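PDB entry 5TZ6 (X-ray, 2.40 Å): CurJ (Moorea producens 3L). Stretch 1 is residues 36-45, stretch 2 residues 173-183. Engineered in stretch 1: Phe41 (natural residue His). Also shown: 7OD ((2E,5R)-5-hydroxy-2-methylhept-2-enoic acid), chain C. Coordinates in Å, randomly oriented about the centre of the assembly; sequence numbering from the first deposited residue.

Stretch 1 36-45: PFLADFIVYE
Stretch 2, residues 173-183: DRQIHLGQSFR

The two stretches lie in one chain and form a short antiparallel pairing. Residues 36-40 make a 3-10 segment that leads into strand 41-43. Strand 176-178 runs beside it, with the N-to-C directions 163° apart and the axes 4.8 Å apart at closest approach. The contact buries 669 Å², both sides summed.

Register is set by three bridges. Phe41 faces Leu178 (CA to CA 5.1 Å) and Val43 faces Ile176 (CA to CA 4.7 Å), both as non-hydrogen-bonded pairs. Between them Ile42 and His177 (CA to CA 5.1 Å) form the hydrogen-bonded pair. The strand residues have extended phi/psi, such as -111/119 at Ile42 and -95/109 at His177.

Backbone hydrogen bonds form a ladder. Ile42 N donates to His177 O at 3.0 Å, and His177 N donates to Ile42 O at 2.8 Å. Tyr44 N reaches Gln175 O at 3.1 Å. At the other end Gly179 N donates to Asp40 O at 2.6 Å, nearly straight at 176°. The ladder is supplemented by CA-H...O contacts from Leu178 CA to Asp40 O (3.3 Å) and from Val43 CA to Gln175 O (3.5 Å). Tyr44 (45/43) and Gln175 (69/22) both have positive phi, so the extended conformation ends there.

Asp40 is m, chi2 -10°. Its OD2 accepts from Ser181 OG at 2.5 Å and from Ser181 N at 3.1 Å, so one carboxylate oxygen holds both groups of the serine, whose chi1 is p. Phe37 CB makes a close contact with Ser181 OG at 3.4 Å. Gly179 leaves room for this carboxylate: an ideal CB there would lie 2.4 Å from Asp40 CG, a clash.

Apolar packing gathers on the sheet face that carries Phe41, Val43, Ile176 and Leu178. Phe41, engineered from His, is t with chi2 -82°. Its CD2 lies 3.4 Å from Leu178 CD2, and its CZ lies 4.2 Å from Ile176 CG2. Leu178 and Ile176 are both mt. Phe41 CZ also comes within 3.6 Å of CAD of the ligand 7OD, which sits at the ring edge.

Aromatic contacts complete the interface. The edge of Phe41 points at the face of Phe182 (m, chi2 -88°), with centroids 5.1 Å apart and planes at 62°. Phe41 CB lies over that face, 3.7 Å from Phe182 CE2. Phe37 (chi1 p, chi2 83°) packs against Phe182, with Phe37 CD1 4.4 Å from Phe182 CE2 at the edge of the Phe37 ring. Tyr44 is m, chi2 88°; Gln175 CB sits over its ring, 3.7 Å from the centroid of the Tyr44 ring.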

ATOM      1  N   PRO A  36     -15.124 -10.961 -11.974  1.00 67.17           N
ATOM      2  CA  PRO A  36     -15.679 -11.922 -12.941  1.00 68.60           C
ATOM      3  C   PRO A  36     -16.150 -11.279 -14.231  1.00 68.24           C
ATOM      4  O   PRO A  36     -15.905 -11.830 -15.310  1.00 71.93           O
ATOM      5  CB  PRO A  36     -16.835 -12.568 -12.163  1.00 65.62           C
ATOM      6  CG  PRO A  36     -16.489 -12.358 -10.723  1.00 67.44           C
ATOM      7  CD  PRO A  36     -15.803 -11.026 -10.671  1.00 65.75           C
ATOM      8  N   PHE A  37     -16.810 -10.120 -14.157  1.00 61.45           N
ATOM      9  CA  PHE A  37     -17.351  -9.500 -15.361  1.00 59.54           C
ATOM     10  C   PHE A  37     -16.269  -9.193 -16.392  1.00 63.42           C
ATOM     11  O   PHE A  37     -16.589  -9.004 -17.572  1.00 61.97           O
ATOM     12  CB  PHE A  37     -18.079  -8.203 -15.011  1.00 55.87           C
ATOM     13  CG  PHE A  37     -17.201  -7.183 -14.322  1.00 55.90           C
ATOM     14  CD1 PHE A  37     -16.381  -6.341 -15.058  1.00 45.06           C
ATOM     15  CD2 PHE A  37     -17.198  -7.067 -12.942  1.00 56.74           C
ATOM     16  CE1 PHE A  37     -15.578  -5.408 -14.430  1.00 46.68           C
ATOM     17  CE2 PHE A  37     -16.396  -6.135 -12.313  1.00 57.30           C
ATOM     18  CZ  PHE A  37     -15.584  -5.308 -13.058  1.00 49.25           C
ATOM     19  N   LEU A  38     -15.001  -9.137 -15.978  1.00 65.10           N
ATOM     20  CA  LEU A  38     -13.926  -8.921 -16.940  1.00 65.72           C
ATOM     21  C   LEU A  38     -13.901 -10.008 -18.010  1.00 68.20           C
ATOM     22  O   LEU A  38     -13.438  -9.767 -19.131  1.00 69.00           O
ATOM     23  CB  LEU A  38     -12.584  -8.860 -16.213  1.00 69.74           C
ATOM     24  CG  LEU A  38     -12.240  -7.537 -15.521  1.00 69.99           C
ATOM     25  CD1 LEU A  38     -10.926  -7.656 -14.769  1.00 64.03           C
ATOM     26  CD2 LEU A  38     -12.177  -6.417 -16.539  1.00 65.96           C
ATOM     27  N   ALA A  39     -14.406 -11.197 -17.694  1.00 56.74           N
ATOM     28  CA  ALA A  39     -14.452 -12.271 -18.670  1.00 63.95           C
ATOM     29  C   ALA A  39     -15.492 -12.036 -19.759  1.00 71.67           C
ATOM     30  O   ALA A  39     -15.617 -12.875 -20.660  1.00 62.80           O
ATOM     31  CB  ALA A  39     -14.725 -13.602 -17.964  1.00 68.03           C
ATOM     32  N   ASP A  40     -16.226 -10.925 -19.713  1.00 63.82           N
ATOM     33  CA  ASP A  40     -17.290 -10.657 -20.671  1.00 60.47           C
ATOM     34  C   ASP A  40     -16.921  -9.586 -21.688  1.00 59.25           C
ATOM     35  O   ASP A  40     -17.777  -9.181 -22.482  1.00 63.44           O
ATOM     36  CB  ASP A  40     -18.575 -10.267 -19.943  1.00 66.67           C
ATOM     37  CG  ASP A  40     -19.255 -11.455 -19.304  1.00 68.81           C
ATOM     38  OD1 ASP A  40     -18.832 -12.591 -19.594  1.00 81.19           O
ATOM     39  OD2 ASP A  40     -20.221 -11.266 -18.534  1.00 77.68           O
ATOM     40  N   PHE A  41     -15.679  -9.112 -21.684  1.00 58.70           N
ATOM     41  CA  PHE A  41     -15.205  -8.137 -22.656  1.00 56.00           C
ATOM     42  C   PHE A  41     -14.028  -8.785 -23.378  1.00 52.49           C
ATOM     43  O   PHE A  41     -12.887  -8.698 -22.916  1.00 54.82           O
ATOM     44  CB  PHE A  41     -14.814  -6.799 -21.992  1.00 47.05           C
ATOM     45  CG  PHE A  41     -14.745  -5.654 -22.962  1.00 49.25           C
ATOM     46  CD1 PHE A  41     -13.615  -5.444 -23.739  1.00 52.82           C
ATOM     47  CD2 PHE A  41     -15.832  -4.814 -23.135  1.00 54.76           C
ATOM     48  CE1 PHE A  41     -13.563  -4.397 -24.654  1.00 47.47           C
ATOM     49  CE2 PHE A  41     -15.790  -3.767 -24.047  1.00 54.41           C
ATOM     50  CZ  PHE A  41     -14.656  -3.561 -24.810  1.00 49.09           C
ATOM     51  N   ILE A  42     -14.313  -9.453 -24.495  1.00 49.44           N
ATOM     52  CA  ILE A  42     -13.337 -10.270 -25.217  1.00 53.35           C
ATOM     53  C   ILE A  42     -13.024  -9.581 -26.538  1.00 56.24           C
ATOM     54  O   ILE A  42     -13.917  -9.395 -27.370  1.00 63.59           O
ATOM     55  CB  ILE A  42     -13.867 -11.696 -25.461  1.00 63.10           C
ATOM     56  CG1 ILE A  42     -14.367 -12.319 -24.154  1.00 64.82           C
ATOM     57  CG2 ILE A  42     -12.821 -12.578 -26.140  1.00 52.29           C
ATOM     58  CD1 ILE A  42     -13.477 -12.024 -22.959  1.00 70.60           C
ATOM     59  N   VAL A  43     -11.765  -9.213 -26.746  1.00 59.07           N
ATOM     60  CA  VAL A  43     -11.329  -8.572 -27.986  1.00 58.99           C
ATOM     61  C   VAL A  43     -10.324  -9.495 -28.663  1.00 60.10           C
ATOM     62  O   VAL A  43      -9.267  -9.793 -28.091  1.00 64.62           O
ATOM     63  CB  VAL A  43     -10.719  -7.186 -27.734  1.00 53.87           C
ATOM     64  CG1 VAL A  43     -10.384  -6.510 -29.051  1.00 51.84           C
ATOM     65  CG2 VAL A  43     -11.678  -6.328 -26.920  1.00 66.66           C
ATOM     66  N   TYR A  44     -10.641  -9.928 -29.882  1.00 57.56           N
ATOM     67  CA  TYR A  44      -9.793 -10.870 -30.608  1.00 60.88           C
ATOM     68  C   TYR A  44      -9.336 -12.010 -29.706  1.00 68.72           C
ATOM     69  O   TYR A  44      -8.168 -12.414 -29.743  1.00 70.32           O
ATOM     70  CB  TYR A  44      -8.584 -10.161 -31.238  1.00 58.87           C
ATOM     71  CG  TYR A  44      -8.889  -9.482 -32.558  1.00 67.85           C
ATOM     72  CD1 TYR A  44      -9.348  -8.177 -32.611  1.00 51.92           C
ATOM     73  CD2 TYR A  44      -8.726 -10.166 -33.764  1.00 66.00           C
ATOM     74  CE1 TYR A  44      -9.634  -7.567 -33.822  1.00 53.25           C
ATOM     75  CE2 TYR A  44      -9.008  -9.563 -34.978  1.00 70.17           C
ATOM     76  CZ  TYR A  44      -9.462  -8.264 -35.000  1.00 68.88           C
ATOM     77  OH  TYR A  44      -9.747  -7.655 -36.200  1.00 70.68           O
ATOM     78  N   GLU A  45     -10.256 -12.530 -28.894  1.00 72.10           N
ATOM     79  CA  GLU A  45     -10.075 -13.684 -28.008  1.00 76.02           C
ATOM     80  C   GLU A  45      -9.266 -13.375 -26.754  1.00 67.52           C
ATOM     81  O   GLU A  45      -8.879 -14.313 -26.033  1.00 66.30           O
ATOM     82  CB  GLU A  45      -9.448 -14.872 -28.743  1.00 83.35           C
ATOM     83  CG  GLU A  45     -10.264 -15.339 -29.943  1.00 99.94           C
ATOM     84  CD  GLU A  45      -9.713 -16.608 -30.570  1.00117.06           C
ATOM     85  OE1 GLU A  45     -10.516 -17.422 -31.076  1.00122.35           O
ATOM     86  OE2 GLU A  45      -8.478 -16.795 -30.547  1.00122.58           O
ATOM     87  N   ASP A 173     -19.017  -8.165 -35.027  1.00 51.42           N
ATOM     88  CA  ASP A 173     -18.351  -8.276 -36.318  1.00 53.64           C
ATOM     89  C   ASP A 173     -16.917  -7.763 -36.266  1.00 66.65           C
ATOM     90  O   ASP A 173     -16.065  -8.249 -37.016  1.00 69.31           O
ATOM     91  CB  ASP A 173     -19.158  -7.523 -37.371  1.00 61.75           C
ATOM     92  CG  ASP A 173     -20.540  -8.119 -37.578  1.00 85.22           C
ATOM     93  OD1 ASP A 173     -20.705  -9.341 -37.374  1.00 89.59           O
ATOM     94  OD2 ASP A 173     -21.464  -7.361 -37.940  1.00100.45           O
ATOM     95  N   ARG A 174     -16.629  -6.791 -35.401  1.00 56.58           N
ATOM     96  CA  ARG A 174     -15.275  -6.282 -35.234  1.00 56.74           C
ATOM     97  C   ARG A 174     -14.453  -7.111 -34.258  1.00 55.64           C
ATOM     98  O   ARG A 174     -13.388  -6.660 -33.824  1.00 61.93           O
ATOM     99  CB  ARG A 174     -15.303  -4.818 -34.777  1.00 57.02           C
ATOM    100  CG  ARG A 174     -15.474  -3.827 -35.921  1.00 60.82           C
ATOM    101  CD  ARG A 174     -16.935  -3.693 -36.327  1.00 52.00           C
ATOM    102  NE  ARG A 174     -17.103  -2.750 -37.432  1.00 64.29           N
ATOM    103  CZ  ARG A 174     -18.212  -2.643 -38.160  1.00 73.00           C
ATOM    104  NH1 ARG A 174     -19.256  -3.416 -37.892  1.00 64.46           N
ATOM    105  NH2 ARG A 174     -18.278  -1.767 -39.154  1.00 83.39           N
ATOM    106  N   GLN A 175     -14.923  -8.304 -33.898  1.00 61.76           N
ATOM    107  CA  GLN A 175     -14.259  -9.182 -32.939  1.00 57.59           C
ATOM    108  C   GLN A 175     -14.297  -8.631 -31.525  1.00 54.67           C
ATOM    109  O   GLN A 175     -13.452  -8.987 -30.699  1.00 54.12           O
ATOM    110  CB  GLN A 175     -12.808  -9.461 -33.341  1.00 54.08           C
ATOM    111  CG  GLN A 175     -12.665  -9.844 -34.785  1.00 56.80           C
ATOM    112  CD  GLN A 175     -13.613 -10.948 -35.167  1.00 61.92           C
ATOM    113  OE1 GLN A 175     -13.812 -11.905 -34.415  1.00 68.10           O
ATOM    114  NE2 GLN A 175     -14.236 -10.807 -36.326  1.00 62.88           N
ATOM    115  N   ILE A 176     -15.245  -7.751 -31.228  1.00 50.41           N
ATOM    116  CA  ILE A 176     -15.481  -7.284 -29.869  1.00 49.94           C
ATOM    117  C   ILE A 176     -16.698  -8.048 -29.362  1.00 49.32           C
ATOM    118  O   ILE A 176     -17.845  -7.674 -29.627  1.00 54.94           O
ATOM    119  CB  ILE A 176     -15.673  -5.768 -29.800  1.00 43.30           C
ATOM    120  CG1 ILE A 176     -14.417  -5.058 -30.306  1.00 49.56           C
ATOM    121  CG2 ILE A 176     -15.952  -5.343 -28.371  1.00 41.78           C
ATOM    122  CD1 ILE A 176     -14.581  -3.569 -30.472  1.00 51.41           C
ATOM    123  N   HIS A 177     -16.433  -9.134 -28.639  1.00 48.08           N
ATOM    124  CA  HIS A 177     -17.454 -10.057 -28.157  1.00 48.45           C
ATOM    125  C   HIS A 177     -17.818  -9.654 -26.730  1.00 51.09           C
ATOM    126  O   HIS A 177     -17.022  -9.838 -25.796  1.00 61.27           O
ATOM    127  CB  HIS A 177     -16.931 -11.491 -28.204  1.00 51.38           C
ATOM    128  CG  HIS A 177     -16.698 -12.014 -29.589  1.00 53.89           C
ATOM    129  ND1 HIS A 177     -16.320 -13.317 -29.835  1.00 56.20           N
ATOM    130  CD2 HIS A 177     -16.827 -11.425 -30.801  1.00 55.87           C
ATOM    131  CE1 HIS A 177     -16.206 -13.503 -31.137  1.00 57.49           C
ATOM    132  NE2 HIS A 177     -16.512 -12.372 -31.747  1.00 59.59           N
ATOM    133  N   LEU A 178     -19.020  -9.104 -26.566  1.00 46.36           N
ATOM    134  CA  LEU A 178     -19.515  -8.645 -25.274  1.00 52.02           C
ATOM    135  C   LEU A 178     -20.343  -9.746 -24.626  1.00 48.05           C
ATOM    136  O   LEU A 178     -21.319 -10.222 -25.215  1.00 59.67           O
ATOM    137  CB  LEU A 178     -20.361  -7.381 -25.438  1.00 45.61           C
ATOM    138  CG  LEU A 178     -19.698  -6.100 -25.958  1.00 53.22           C
ATOM    139  CD1 LEU A 178     -20.723  -4.980 -26.072  1.00 59.98           C
ATOM    140  CD2 LEU A 178     -18.528  -5.663 -25.085  1.00 54.54           C
ATOM    141  N   GLY A 179     -19.974 -10.134 -23.410  1.00 54.22           N
ATOM    142  CA  GLY A 179     -20.760 -11.090 -22.658  1.00 52.12           C
ATOM    143  C   GLY A 179     -22.001 -10.442 -22.062  1.00 55.36           C
ATOM    144  O   GLY A 179     -22.361  -9.304 -22.366  1.00 58.85           O
ATOM    145  N   GLN A 180     -22.650 -11.185 -21.164  1.00 54.39           N
ATOM    146  CA  GLN A 180     -23.928 -10.738 -20.619  1.00 57.23           C
ATOM    147  C   GLN A 180     -23.767  -9.491 -19.760  1.00 63.56           C
ATOM    148  O   GLN A 180     -24.532  -8.529 -19.899  1.00 65.31           O
ATOM    149  CB  GLN A 180     -24.564 -11.858 -19.797  1.00 69.66           C
ATOM    150  CG  GLN A 180     -25.989 -11.580 -19.345  1.00 91.36           C
ATOM    151  CD  GLN A 180     -26.712 -12.838 -18.888  1.00108.95           C
ATOM    152  OE1 GLN A 180     -26.322 -13.955 -19.233  1.00113.19           O
ATOM    153  NE2 GLN A 180     -27.769 -12.661 -18.103  1.00116.45           N
ATOM    154  N   SER A 181     -22.752  -9.466 -18.901  1.00 64.10           N
ATOM    155  CA  SER A 181     -22.653  -8.373 -17.949  1.00 59.22           C
ATOM    156  C   SER A 181     -22.294  -7.042 -18.600  1.00 52.83           C
ATOM    157  O   SER A 181     -22.425  -6.005 -17.943  1.00 49.35           O
ATOM    158  CB  SER A 181     -21.638  -8.735 -16.868  1.00 71.69           C
ATOM    159  OG  SER A 181     -20.373  -9.001 -17.438  1.00 83.45           O
ATOM    160  N   PHE A 182     -21.905  -7.029 -19.874  1.00 47.72           N
ATOM    161  CA  PHE A 182     -21.662  -5.773 -20.577  1.00 52.56           C
ATOM    162  C   PHE A 182     -22.837  -5.347 -21.453  1.00 53.43           C
ATOM    163  O   PHE A 182     -22.734  -4.333 -22.153  1.00 53.48           O
ATOM    164  CB  PHE A 182     -20.382  -5.873 -21.426  1.00 52.26           C
ATOM    165  CG  PHE A 182     -19.133  -5.493 -20.683  1.00 59.08           C
ATOM    166  CD1 PHE A 182     -18.713  -4.170 -20.635  1.00 59.71           C
ATOM    167  CD2 PHE A 182     -18.384  -6.448 -20.020  1.00 60.25           C
ATOM    168  CE1 PHE A 182     -17.564  -3.804 -19.933  1.00 53.19           C
ATOM    169  CE2 PHE A 182     -17.233  -6.091 -19.320  1.00 57.06           C
ATOM    170  CZ  PHE A 182     -16.827  -4.767 -19.274  1.00 51.39           C
ATOM    171  N   ARG A 183     -23.949  -6.081 -21.428  1.00 47.85           N
ATOM    172  CA  ARG A 183     -25.099  -5.798 -22.287  1.00 48.99           C
ATOM    173  C   ARG A 183     -26.206  -5.182 -21.436  1.00 56.38           C
ATOM    174  O   ARG A 183     -27.180  -5.837 -21.071  1.00 59.40           O
ATOM    175  CB  ARG A 183     -25.561  -7.070 -23.012  1.00 55.75           C
ATOM    176  CG  ARG A 183     -24.523  -7.593 -24.011  1.00 51.59           C
ATOM    177  CD  ARG A 183     -24.984  -8.826 -24.765  1.00 55.94           C
ATOM    178  NE  ARG A 183     -23.957  -9.256 -25.704  1.00 50.15           N
ATOM    179  CZ  ARG A 183     -24.198  -9.704 -26.934  1.00 58.67           C
ATOM    180  NH1 ARG A 183     -23.185 -10.055 -27.723  1.00 50.20           N
ATOM    181  NH2 ARG A 183     -25.445  -9.765 -27.388  1.00 51.82           N
TER
HETATM  182  OAB 7OD C1301     -11.346  -2.263 -28.011  1.00 97.06           O
HETATM  183  CAA 7OD C1301     -10.955  -1.625 -27.012  1.00 99.15           C
HETATM  184  OAI 7OD C1301      -9.755  -1.695 -26.660  1.00102.31           O
HETATM  185  CAC 7OD C1301     -11.941  -0.756 -26.224  1.00 98.78           C
HETATM  186  CAK 7OD C1301     -11.452   0.025 -24.994  1.00 98.97           C
HETATM  187  CAD 7OD C1301     -13.415  -0.667 -26.655  1.00 99.76           C
HETATM  188  CAE 7OD C1301     -14.365   0.219 -25.832  1.00101.78           C
HETATM  189  CAF 7OD C1301     -15.796   0.396 -26.397  1.00103.88           C
HETATM  190  OAH 7OD C1301     -16.702  -0.396 -25.622  1.00 97.22           O
HETATM  191  CAG 7OD C1301     -15.943   0.005 -27.872  1.00103.39           C
HETATM  192  CAJ 7OD C1301     -17.264   0.581 -28.388  1.00104.23           C